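Long-range contacts in 6-carboxyhexanoate--CoA ligase (Aquifex aeolicus, PDB 5TV8), which is a CoA ligase of the BioW family, an enzyme built of three beta-sheets and flanking helices: residues E21-K26 against H138-D143; V134-F139 against E229-K234. All coordinates share one frame; numbering follows the deposited sequence.

Overall arrangement
The two contacts are neighbours that share His138 and Phe139, with centres about 14 Å apart. Interaction 1 sets strand 15-25 of the antiparallel sheet against strand 139-141 at the border of the small parallel sheet; interaction 2 sets the loop leading into that same strand against the end of helix 224-233. Neither is wholly core or wholly surface: both are partly buried. Their chemistry differs. Carboxylates take backbone and imidazole N-H groups in interaction 1, whereas interaction 2 relies on a backbone bond and apolar branches, with the bound diphosphomethylphosphonic acid adenosyl ester on the loop. Interaction 2 also lies nearer the centre of the chain, about 11 Å against 16 Å.

Interaction 1 of 2, residues E21-K26 against H138-D143; sequences ERIVKK and HFDWKD
Glu21 grips His138 with both carboxylate oxygens. OE2 accepts the imidazole N-H, at 2.8 Å from His138 ND1, through its syn lone pair; the bond runs in the ring plane, so the carboxylate meets an edge of the ring, although its own plane is steeply inclined to the ring. OE1 takes the backbone N-H of the same residue, His138 N lying 2.8 Å away and out of the carboxylate plane. Reach comes from CG standing anti to the backbone N (chi1 180°), and the chain is extended beyond CG. Farther along, the roles are reversed: Asp140 turns its carboxylate to the other strand, and its OD2 receives the N-H of Ile23 at 2.8 Å from Ile23 N, on the anti lone pair and nearly straight at 163°. Beside this bond Ile23 CG1 packs on Asp140 CB, 3.8 Å apart, and the ethyl end of Ile23 covers the peptide between His138 and Phe139. A water donates to both Glu21 O and Phe139 O, joining two carbonyls that could not bond directly.

A second shell fixes these acids. Ser5, on the adjoining strand 3-12, also bonds Glu21 OE2, while Arg144 forms a salt bridge with Asp140 OD1, the oxygen beside the one that takes the Ile23 N-H. Arg22 gives NH1 to Glu21 O and turns its NE to Glu35.

Crossing at 67°, the strands do not pair as neighbours in one sheet: this is a side-chain-mediated junction between the edge of the antiparallel sheet and the edge of the parallel one.

Interaction 2 of 2, residues V134-F139 against E229-K234; sequences VRTIHF and ECLTQK. With APC (diphosphomethylphosphonic acid adenosyl ester), chain C.
Ile137 swings CG1 between its backbone N and carbonyl carbon (chi1 60°), which carries the ethyl arm along the end of helix 224-233 to Thr232 O, with CG1 3.4 Å from that oxygen. CD1 also sits 3.4 Å above the plane of the His138 imidazole, over its centre. In Thr232 it is OG1 that takes the position between N and carbonyl carbon (chi1 62°), where it bonds Ile228 O one turn back; its methyl CG2 is left facing the loop, 3.7 Å from Arg135 O. Val134 CG1 meets Leu231 CD1 at 3.9 Å, the two side chains at about a right angle, and the other Leu231 methyl, CD2, rests against Thr136.

A single backbone bond joins the segments, from Ile137 N to Leu231 O at 3.1 Å. Around it several carbonyls converge, among them the oxygens of Ile137, Leu231 and Lys234. Lys169 NZ, from helix 158-172, lies within hydrogen-bonding distance of all three and of Cys230 O, so its three N-H groups must be shared among four acceptors; its charge would ease the meeting of these carbonyls.

On the loop's ligand side, Thr136 reads the adenine edge with its main chain: its N donates to N1 of the ligand at 2.9 Å, and its O accepts from N6 at 3.2 Å. Asn170 and Tyr217 hold Thr136 OG1. Arg135 lies over the N1-C6 rim of the adenine, with N6 3.4 Å from its guanidinium plane, offset toward the rim. Paired backbone bonds to N1 and N6, with a side chain over the rim of the base, are characteristic of one side of an adenine-nucleotide pocket, which Gly114, Ser182 and Asp183 help complete.

Interaction 1 of 2, residues E21-K26 against H138-D143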
ATOM      1  N   GLU A  21      -4.909  -8.211   6.632  1.00 39.78           N
ATOM      2  CA  GLU A  21      -5.890  -9.094   6.031  1.00 39.63           C
ATOM      3  C   GLU A  21      -5.234 -10.347   5.487  1.00 40.11           C
ATOM      4  O   GLU A  21      -4.100 -10.318   5.014  1.00 38.50           O
ATOM      5  CB  GLU A  21      -6.669  -8.388   4.927  1.00 43.02           C
ATOM      6  CG  GLU A  21      -7.714  -9.264   4.244  1.00 42.16           C
ATOM      7  CD  GLU A  21      -8.679  -8.476   3.378  1.00 45.43           C
ATOM      8  OE1 GLU A  21      -8.388  -7.297   3.048  1.00 42.98           O
ATOM      9  OE2 GLU A  21      -9.746  -9.042   3.034  1.00 48.86           O
ATOM     10  N   ARG A  22      -5.967 -11.451   5.587  1.00 40.65           N
ATOM     11  CA  ARG A  22      -5.578 -12.728   5.006  1.00 38.48           C
ATOM     12  C   ARG A  22      -6.806 -13.328   4.318  1.00 39.68           C
ATOM     13  O   ARG A  22      -7.931 -13.250   4.841  1.00 36.74           O
ATOM     14  CB  ARG A  22      -5.087 -13.677   6.095  1.00 37.79           C
ATOM     15  CG  ARG A  22      -3.864 -13.197   6.865  1.00 34.91           C
ATOM     16  CD  ARG A  22      -2.604 -13.259   6.020  1.00 33.28           C
ATOM     17  NE  ARG A  22      -1.451 -12.848   6.811  1.00 38.32           N
ATOM     18  CZ  ARG A  22      -0.958 -11.599   6.883  1.00 37.33           C
ATOM     19  NH1 ARG A  22      -1.499 -10.590   6.192  1.00 31.27           N
ATOM     20  NH2 ARG A  22       0.099 -11.369   7.650  1.00 34.55           N
ATOM     21  N   ILE A  23      -6.594 -13.898   3.135  1.00 40.20           N
ATOM     22  CA  ILE A  23      -7.679 -14.514   2.378  1.00 39.92           C
ATOM     23  C   ILE A  23      -7.288 -15.964   2.142  1.00 43.67           C
ATOM     24  O   ILE A  23      -6.365 -16.236   1.380  1.00 45.11           O
ATOM     25  CB  ILE A  23      -7.936 -13.801   1.034  1.00 39.32           C
ATOM     26  CG1 ILE A  23      -7.958 -12.267   1.210  1.00 39.15           C
ATOM     27  CG2 ILE A  23      -9.250 -14.252   0.431  1.00 34.96           C
ATOM     28  CD1 ILE A  23      -8.325 -11.527  -0.052  1.00 34.85           C
ATOM     29  N   VAL A  24      -7.980 -16.886   2.814  1.00 42.70           N
ATOM     30  CA  VAL A  24      -7.579 -18.293   2.841  1.00 44.74           C
ATOM     31  C   VAL A  24      -8.737 -19.295   2.704  1.00 46.76           C
ATOM     32  O   VAL A  24      -9.910 -18.942   2.846  1.00 46.79           O
ATOM     33  CB  VAL A  24      -6.810 -18.630   4.147  1.00 44.28           C
ATOM     34  CG1 VAL A  24      -5.414 -18.005   4.142  1.00 38.50           C
ATOM     35  CG2 VAL A  24      -7.625 -18.248   5.385  1.00 39.01           C
ATOM     36  N   LYS A  25      -8.387 -20.553   2.448  1.00 51.02           N
ATOM     37  CA  LYS A  25      -9.359 -21.643   2.350  1.00 52.54           C
ATOM     38  C   LYS A  25      -9.800 -22.041   3.744  1.00 53.73           C
ATOM     39  O   LYS A  25      -9.050 -21.868   4.710  1.00 54.62           O
ATOM     40  CB  LYS A  25      -8.736 -22.856   1.664  1.00 53.89           C
ATOM     41  CG  LYS A  25      -8.533 -22.717   0.170  1.00 61.33           C
ATOM     42  CD  LYS A  25      -7.319 -23.517  -0.294  1.00 71.49           C
ATOM     43  CE  LYS A  25      -6.955 -23.202  -1.742  1.00 73.79           C
ATOM     44  NZ  LYS A  25      -5.547 -23.586  -2.044  1.00 75.44           N
ATOM     45  N   LYS A  26     -11.011 -22.587   3.833  1.00 56.63           N
ATOM     46  CA  LYS A  26     -11.587 -23.099   5.081  1.00 58.76           C
ATOM     47  C   LYS A  26     -10.543 -23.821   5.925  1.00 56.04           C
ATOM     48  O   LYS A  26     -10.448 -23.600   7.124  1.00 51.45           O
ATOM     49  CB  LYS A  26     -12.764 -24.033   4.761  1.00 65.27           C
ATOM     50  CG  LYS A  26     -13.674 -24.411   5.927  1.00 75.49           C
ATOM     51  CD  LYS A  26     -14.738 -25.413   5.465  1.00 84.06           C
ATOM     52  CE  LYS A  26     -15.745 -25.784   6.556  1.00 87.89           C
ATOM     53  NZ  LYS A  26     -16.892 -24.833   6.685  1.00 83.66           N
ATOM     54  N   HIS A 138      -9.199  -6.468   0.470  1.00 34.28           N
ATOM     55  CA  HIS A 138      -9.525  -7.734  -0.228  1.00 29.74           C
ATOM     56  C   HIS A 138      -8.500  -8.184  -1.273  1.00 29.90           C
ATOM     57  O   HIS A 138      -8.783  -8.196  -2.478  1.00 31.60           O
ATOM     58  CB  HIS A 138     -10.914  -7.651  -0.843  1.00 30.14           C
ATOM     59  CG  HIS A 138     -12.008  -7.542   0.171  1.00 30.01           C
ATOM     60  ND1 HIS A 138     -11.888  -8.041   1.452  1.00 30.96           N
ATOM     61  CD2 HIS A 138     -13.252  -7.013   0.086  1.00 29.93           C
ATOM     62  CE1 HIS A 138     -13.004  -7.802   2.121  1.00 31.00           C
ATOM     63  NE2 HIS A 138     -13.849  -7.180   1.313  1.00 30.64           N
ATOM     64  N   PHE A 139      -7.311  -8.548  -0.798  1.00 28.38           N
ATOM     65  CA  PHE A 139      -6.197  -8.967  -1.644  1.00 29.90           C
ATOM     66  C   PHE A 139      -5.257  -9.723  -0.718  1.00 30.13           C
ATOM     67  O   PHE A 139      -5.364  -9.592   0.503  1.00 28.81           O
ATOM     68  CB  PHE A 139      -5.473  -7.760  -2.290  1.00 32.24           C
ATOM     69  CG  PHE A 139      -4.728  -6.904  -1.309  1.00 34.47           C
ATOM     70  CD1 PHE A 139      -3.461  -7.274  -0.853  1.00 36.23           C
ATOM     71  CD2 PHE A 139      -5.289  -5.720  -0.830  1.00 40.68           C
ATOM     72  CE1 PHE A 139      -2.772  -6.485   0.066  1.00 41.09           C
ATOM     73  CE2 PHE A 139      -4.595  -4.902   0.082  1.00 41.17           C
ATOM     74  CZ  PHE A 139      -3.342  -5.292   0.540  1.00 41.25           C
ATOM     75  N   ASP A 140      -4.349 -10.509  -1.287  1.00 30.37           N
ATOM     76  CA  ASP A 140      -3.444 -11.355  -0.505  1.00 34.34           C
ATOM     77  C   ASP A 140      -2.686 -12.180  -1.522  1.00 37.10           C
ATOM     78  O   ASP A 140      -3.139 -12.329  -2.677  1.00 35.95           O
ATOM     79  CB  ASP A 140      -4.221 -12.290   0.442  1.00 35.29           C
ATOM     80  CG  ASP A 140      -3.331 -12.937   1.533  1.00 37.73           C
ATOM     81  OD1 ASP A 140      -2.086 -12.831   1.496  1.00 35.09           O
ATOM     82  OD2 ASP A 140      -3.905 -13.564   2.451  1.00 40.15           O
ATOM     83  N   TRP A 141      -1.523 -12.680  -1.109  1.00 36.91           N
ATOM     84  CA  TRP A 141      -0.792 -13.658  -1.897  1.00 40.06           C
ATOM     85  C   TRP A 141      -1.569 -14.976  -1.874  1.00 39.91           C
ATOM     86  O   TRP A 141      -2.064 -15.388  -0.826  1.00 39.69           O
ATOM     87  CB  TRP A 141       0.611 -13.870  -1.326  1.00 39.32           C
ATOM     88  CG  TRP A 141       1.484 -12.657  -1.388  1.00 38.78           C
ATOM     89  CD1 TRP A 141       1.754 -11.791  -0.367  1.00 40.14           C
ATOM     90  CD2 TRP A 141       2.220 -12.174  -2.528  1.00 38.60           C
ATOM     91  NE1 TRP A 141       2.613 -10.791  -0.795  1.00 37.85           N
ATOM     92  CE2 TRP A 141       2.906 -10.998  -2.117  1.00 37.02           C
ATOM     93  CE3 TRP A 141       2.368 -12.618  -3.851  1.00 37.70           C
ATOM     94  CZ2 TRP A 141       3.721 -10.264  -2.977  1.00 35.85           C
ATOM     95  CZ3 TRP A 141       3.196 -11.890  -4.713  1.00 36.13           C
ATOM     96  CH2 TRP A 141       3.856 -10.720  -4.269  1.00 36.17           C
ATOM     97  N   LYS A 142      -1.686 -15.623  -3.031  1.00 41.91           N
ATOM     98  CA  LYS A 142      -2.327 -16.937  -3.120  1.00 44.43           C
ATOM     99  C   LYS A 142      -1.699 -17.911  -2.111  1.00 45.87           C
ATOM    100  O   LYS A 142      -2.410 -18.495  -1.289  1.00 46.34           O
ATOM    101  CB  LYS A 142      -2.260 -17.479  -4.559  1.00 48.33           C
ATOM    102  CG  LYS A 142      -3.130 -18.709  -4.811  1.00 52.38           C
ATOM    103  CD  LYS A 142      -3.117 -19.124  -6.278  1.00 57.41           C
ATOM    104  CE  LYS A 142      -3.583 -20.564  -6.483  1.00 63.30           C
ATOM    105  NZ  LYS A 142      -4.957 -20.817  -5.964  1.00 65.94           N
ATOM    106  N   ASP A 143      -0.368 -18.032  -2.154  1.00 45.50           N
ATOM    107  CA  ASP A 143       0.412 -18.822  -1.197  1.00 45.85           C
ATOM    108  C   ASP A 143       1.452 -17.954  -0.429  1.00 47.30           C
ATOM    109  O   ASP A 143       2.626 -17.834  -0.834  1.00 46.77           O
ATOM    110  CB  ASP A 143       1.092 -19.963  -1.957  1.00 48.86           C
ATOM    111  CG  ASP A 143       1.851 -20.915  -1.059  1.00 50.62           C
ATOM    112  OD1 ASP A 143       1.821 -20.782   0.188  1.00 52.80           O
ATOM    113  OD2 ASP A 143       2.498 -21.817  -1.625  1.00 55.59           O
TER
HETATM  114  O   HOH W   1      -3.483  -9.541   2.311  1.00 33.59           O

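Interaction 2 of 2, residues V134-F139 against E229-K234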
ATOM      1  N   VAL A 134      -8.817   6.592   0.626  1.00 45.63           N
ATOM      2  CA  VAL A 134      -9.349   5.325   0.161  1.00 44.58           C
ATOM      3  C   VAL A 134      -8.388   4.201   0.560  1.00 46.22           C
ATOM      4  O   VAL A 134      -7.166   4.344   0.425  1.00 44.16           O
ATOM      5  CB  VAL A 134      -9.635   5.353  -1.356  1.00 46.41           C
ATOM      6  CG1 VAL A 134      -9.867   3.952  -1.905  1.00 48.26           C
ATOM      7  CG2 VAL A 134     -10.854   6.209  -1.641  1.00 45.63           C
ATOM      8  N   ARG A 135      -8.954   3.114   1.090  1.00 41.61           N
ATOM      9  CA  ARG A 135      -8.193   1.965   1.543  1.00 42.34           C
ATOM     10  C   ARG A 135      -8.323   0.768   0.583  1.00 42.37           C
ATOM     11  O   ARG A 135      -9.437   0.337   0.248  1.00 37.60           O
ATOM     12  CB  ARG A 135      -8.635   1.555   2.943  1.00 47.59           C
ATOM     13  CG  ARG A 135      -7.861   2.203   4.080  1.00 54.84           C
ATOM     14  CD  ARG A 135      -8.331   1.715   5.452  1.00 62.26           C
ATOM     15  NE  ARG A 135      -8.050   0.293   5.677  1.00 70.00           N
ATOM     16  CZ  ARG A 135      -6.859  -0.205   6.016  1.00 74.49           C
ATOM     17  NH1 ARG A 135      -5.807   0.597   6.173  1.00 75.49           N
ATOM     18  NH2 ARG A 135      -6.717  -1.519   6.184  1.00 78.49           N
ATOM     19  N   THR A 136      -7.176   0.254   0.142  1.00 38.98           N
ATOM     20  CA  THR A 136      -7.130  -0.910  -0.724  1.00 39.11           C
ATOM     21  C   THR A 136      -7.257  -2.178   0.131  1.00 40.34           C
ATOM     22  O   THR A 136      -6.382  -2.482   0.967  1.00 39.11           O
ATOM     23  CB  THR A 136      -5.811  -0.956  -1.519  1.00 39.04           C
ATOM     24  OG1 THR A 136      -5.555   0.318  -2.132  1.00 37.85           O
ATOM     25  CG2 THR A 136      -5.880  -2.050  -2.583  1.00 38.82           C
ATOM     26  N   ILE A 137      -8.358  -2.901  -0.050  1.00 38.37           N
ATOM     27  CA  ILE A 137      -8.595  -4.113   0.748  1.00 36.12           C
ATOM     28  C   ILE A 137      -8.854  -5.336  -0.153  1.00 33.47           C
ATOM     29  O   ILE A 137      -8.725  -5.247  -1.374  1.00 28.39           O
ATOM     30  CB  ILE A 137      -9.710  -3.914   1.796  1.00 36.43           C
ATOM     31  CG1 ILE A 137     -11.038  -3.542   1.134  1.00 40.71           C
ATOM     32  CG2 ILE A 137      -9.336  -2.844   2.808  1.00 36.50           C
ATOM     33  CD1 ILE A 137     -12.257  -4.186   1.796  1.00 37.89           C
ATOM     34  N   HIS A 138      -9.199  -6.468   0.470  1.00 34.28           N
ATOM     35  CA  HIS A 138      -9.525  -7.734  -0.228  1.00 29.74           C
ATOM     36  C   HIS A 138      -8.500  -8.184  -1.273  1.00 29.90           C
ATOM     37  O   HIS A 138      -8.783  -8.196  -2.478  1.00 31.60           O
ATOM     38  CB  HIS A 138     -10.914  -7.651  -0.843  1.00 30.14           C
ATOM     39  CG  HIS A 138     -12.008  -7.542   0.171  1.00 30.01           C
ATOM     40  ND1 HIS A 138     -11.888  -8.041   1.452  1.00 30.96           N
ATOM     41  CD2 HIS A 138     -13.252  -7.013   0.086  1.00 29.93           C
ATOM     42  CE1 HIS A 138     -13.004  -7.802   2.121  1.00 31.00           C
ATOM     43  NE2 HIS A 138     -13.849  -7.180   1.313  1.00 30.64           N
ATOM     44  N   PHE A 139      -7.311  -8.548  -0.798  1.00 28.38           N
ATOM     45  CA  PHE A 139      -6.197  -8.967  -1.644  1.00 29.90           C
ATOM     46  C   PHE A 139      -5.257  -9.723  -0.718  1.00 30.13           C
ATOM     47  O   PHE A 139      -5.364  -9.592   0.503  1.00 28.81           O
ATOM     48  CB  PHE A 139      -5.473  -7.760  -2.290  1.00 32.24           C
ATOM     49  CG  PHE A 139      -4.728  -6.904  -1.309  1.00 34.47           C
ATOM     50  CD1 PHE A 139      -3.461  -7.274  -0.853  1.00 36.23           C
ATOM     51  CD2 PHE A 139      -5.289  -5.720  -0.830  1.00 40.68           C
ATOM     52  CE1 PHE A 139      -2.772  -6.485   0.066  1.00 41.09           C
ATOM     53  CE2 PHE A 139      -4.595  -4.902   0.082  1.00 41.17           C
ATOM     54  CZ  PHE A 139      -3.342  -5.292   0.540  1.00 41.25           C
ATOM     55  N   GLU A 229     -14.165   1.401  -6.848  1.00 36.58           N
ATOM     56  CA  GLU A 229     -14.917   0.152  -6.692  1.00 40.02           C
ATOM     57  C   GLU A 229     -13.968  -1.021  -6.596  1.00 38.22           C
ATOM     58  O   GLU A 229     -14.118  -1.843  -5.710  1.00 38.49           O
ATOM     59  CB  GLU A 229     -15.961  -0.067  -7.808  1.00 42.84           C
ATOM     60  CG  GLU A 229     -16.803  -1.337  -7.600  1.00 44.16           C
ATOM     61  CD  GLU A 229     -17.770  -1.618  -8.734  1.00 45.11           C
ATOM     62  OE1 GLU A 229     -17.310  -1.829  -9.876  1.00 47.44           O
ATOM     63  OE2 GLU A 229     -18.992  -1.627  -8.482  1.00 44.85           O
ATOM     64  N   CYS A 230     -12.976  -1.070  -7.480  1.00 41.10           N
ATOM     65  CA  CYS A 230     -12.035  -2.189  -7.515  1.00 45.29           C
ATOM     66  C   CYS A 230     -11.206  -2.234  -6.242  1.00 45.42           C
ATOM     67  O   CYS A 230     -11.094  -3.284  -5.605  1.00 43.97           O
ATOM     68  CB  CYS A 230     -11.121  -2.103  -8.744  1.00 50.11           C
ATOM     69  SG  CYS A 230     -10.038  -3.541  -9.005  1.00 52.83           S
ATOM     70  N   LEU A 231     -10.634  -1.083  -5.883  1.00 45.40           N
ATOM     71  CA  LEU A 231      -9.814  -0.939  -4.684  1.00 43.96           C
ATOM     72  C   LEU A 231     -10.489  -1.492  -3.425  1.00 45.66           C
ATOM     73  O   LEU A 231      -9.865  -2.202  -2.625  1.00 49.39           O
ATOM     74  CB  LEU A 231      -9.436   0.535  -4.473  1.00 41.20           C
ATOM     75  CG  LEU A 231      -8.483   1.155  -5.502  1.00 40.67           C
ATOM     76  CD1 LEU A 231      -8.279   2.622  -5.179  1.00 39.75           C
ATOM     77  CD2 LEU A 231      -7.147   0.420  -5.552  1.00 39.26           C
ATOM     78  N   THR A 232     -11.768  -1.179  -3.261  1.00 42.75           N
ATOM     79  CA  THR A 232     -12.471  -1.487  -2.027  1.00 41.38           C
ATOM     80  C   THR A 232     -13.257  -2.814  -2.049  1.00 41.40           C
ATOM     81  O   THR A 232     -13.658  -3.316  -0.996  1.00 40.40           O
ATOM     82  CB  THR A 232     -13.429  -0.338  -1.674  1.00 40.76           C
ATOM     83  OG1 THR A 232     -14.402  -0.200  -2.714  1.00 41.01           O
ATOM     84  CG2 THR A 232     -12.661   0.959  -1.558  1.00 43.52           C
ATOM     85  N   GLN A 233     -13.475  -3.388  -3.228  1.00 38.20           N
ATOM     86  CA  GLN A 233     -14.455  -4.463  -3.326  1.00 42.21           C
ATOM     87  C   GLN A 233     -14.044  -5.736  -4.055  1.00 42.72           C
ATOM     88  O   GLN A 233     -14.556  -6.799  -3.733  1.00 42.57           O
ATOM     89  CB  GLN A 233     -15.775  -3.935  -3.894  1.00 40.11           C
ATOM     90  CG  GLN A 233     -16.614  -3.184  -2.879  1.00 39.43           C
ATOM     91  CD  GLN A 233     -17.869  -2.598  -3.499  1.00 43.81           C
ATOM     92  OE1 GLN A 233     -18.396  -3.132  -4.483  1.00 44.62           O
ATOM     93  NE2 GLN A 233     -18.349  -1.487  -2.938  1.00 42.97           N
ATOM     94  N   LYS A 234     -13.147  -5.626  -5.033  1.00 43.29           N
ATOM     95  CA  LYS A 234     -12.723  -6.785  -5.816  1.00 43.28           C
ATOM     96  C   LYS A 234     -11.740  -7.622  -5.030  1.00 44.30           C
ATOM     97  O   LYS A 234     -10.741  -7.092  -4.505  1.00 44.03           O
ATOM     98  CB  LYS A 234     -12.088  -6.351  -7.134  1.00 43.94           C
ATOM     99  CG  LYS A 234     -12.094  -7.441  -8.185  1.00 49.63           C
ATOM    100  CD  LYS A 234     -11.578  -6.942  -9.526  1.00 55.96           C
ATOM    101  CE  LYS A 234     -12.188  -7.739 -10.674  1.00 60.53           C
ATOM    102  NZ  LYS A 234     -12.083  -9.208 -10.436  1.00 56.73           N
TER
HETATM  103  PG  APC C 301      -1.246  -1.203   9.624  1.00101.92           P
HETATM  104  O1G APC C 301      -0.272  -2.064   8.853  1.00 96.31           O
HETATM  105  O2G APC C 301      -1.002  -1.213  11.118  1.00100.88           O
HETATM  106  O3G APC C 301      -2.692  -1.396   9.206  1.00 99.30           O
HETATM  107  PB  APC C 301       0.616   0.780   8.942  1.00 89.19           P
HETATM  108  O1B APC C 301       0.769   2.378   9.076  1.00 97.55           O
HETATM  109  O2B APC C 301       1.542   0.107   9.889  1.00 82.77           O
HETATM  110  O3B APC C 301      -0.907   0.319   9.190  1.00 94.59           O
HETATM  111  PA  APC C 301       1.971   1.583   6.449  1.00 70.81           P
HETATM  112  O1A APC C 301       2.335   0.975   5.158  1.00 66.56           O
HETATM  113  O2A APC C 301       3.253   2.047   7.309  1.00 70.20           O
HETATM  114  C3A APC C 301       1.027   0.282   7.262  1.00 80.46           C
HETATM  115  O5' APC C 301       1.064   2.882   6.200  1.00 71.12           O
HETATM  116  C5' APC C 301       1.693   4.023   5.627  1.00 67.77           C
HETATM  117  C4' APC C 301       0.669   4.853   4.874  1.00 64.84           C
HETATM  118  O4' APC C 301       0.054   4.085   3.839  1.00 62.91           O
HETATM  119  C3' APC C 301      -0.447   5.329   5.787  1.00 64.00           C
HETATM  120  O3' APC C 301      -0.135   6.628   6.297  1.00 63.40           O
HETATM  121  C2' APC C 301      -1.660   5.341   4.893  1.00 62.09           C
HETATM  122  O2' APC C 301      -1.739   6.626   4.279  1.00 65.44           O
HETATM  123  C1' APC C 301      -1.344   4.377   3.773  1.00 61.19           C
HETATM  124  N9  APC C 301      -2.066   3.084   3.881  1.00 58.68           N
HETATM  125  C8  APC C 301      -1.884   2.135   4.835  1.00 57.70           C
HETATM  126  N7  APC C 301      -2.685   1.061   4.624  1.00 53.26           N
HETATM  127  C5  APC C 301      -3.390   1.312   3.493  1.00 53.66           C
HETATM  128  C6  APC C 301      -4.417   0.596   2.688  1.00 50.25           C
HETATM  129  N6  APC C 301      -4.865  -0.635   3.052  1.00 52.70           N
HETATM  130  N1  APC C 301      -4.894   1.213   1.580  1.00 49.89           N
HETATM  131  C2  APC C 301      -4.465   2.442   1.206  1.00 53.29           C
HETATM  132  N3  APC C 301      -3.541   3.152   1.888  1.00 52.15           N
HETATM  133  C4  APC C 301      -2.978   2.647   3.013  1.00 53.22           C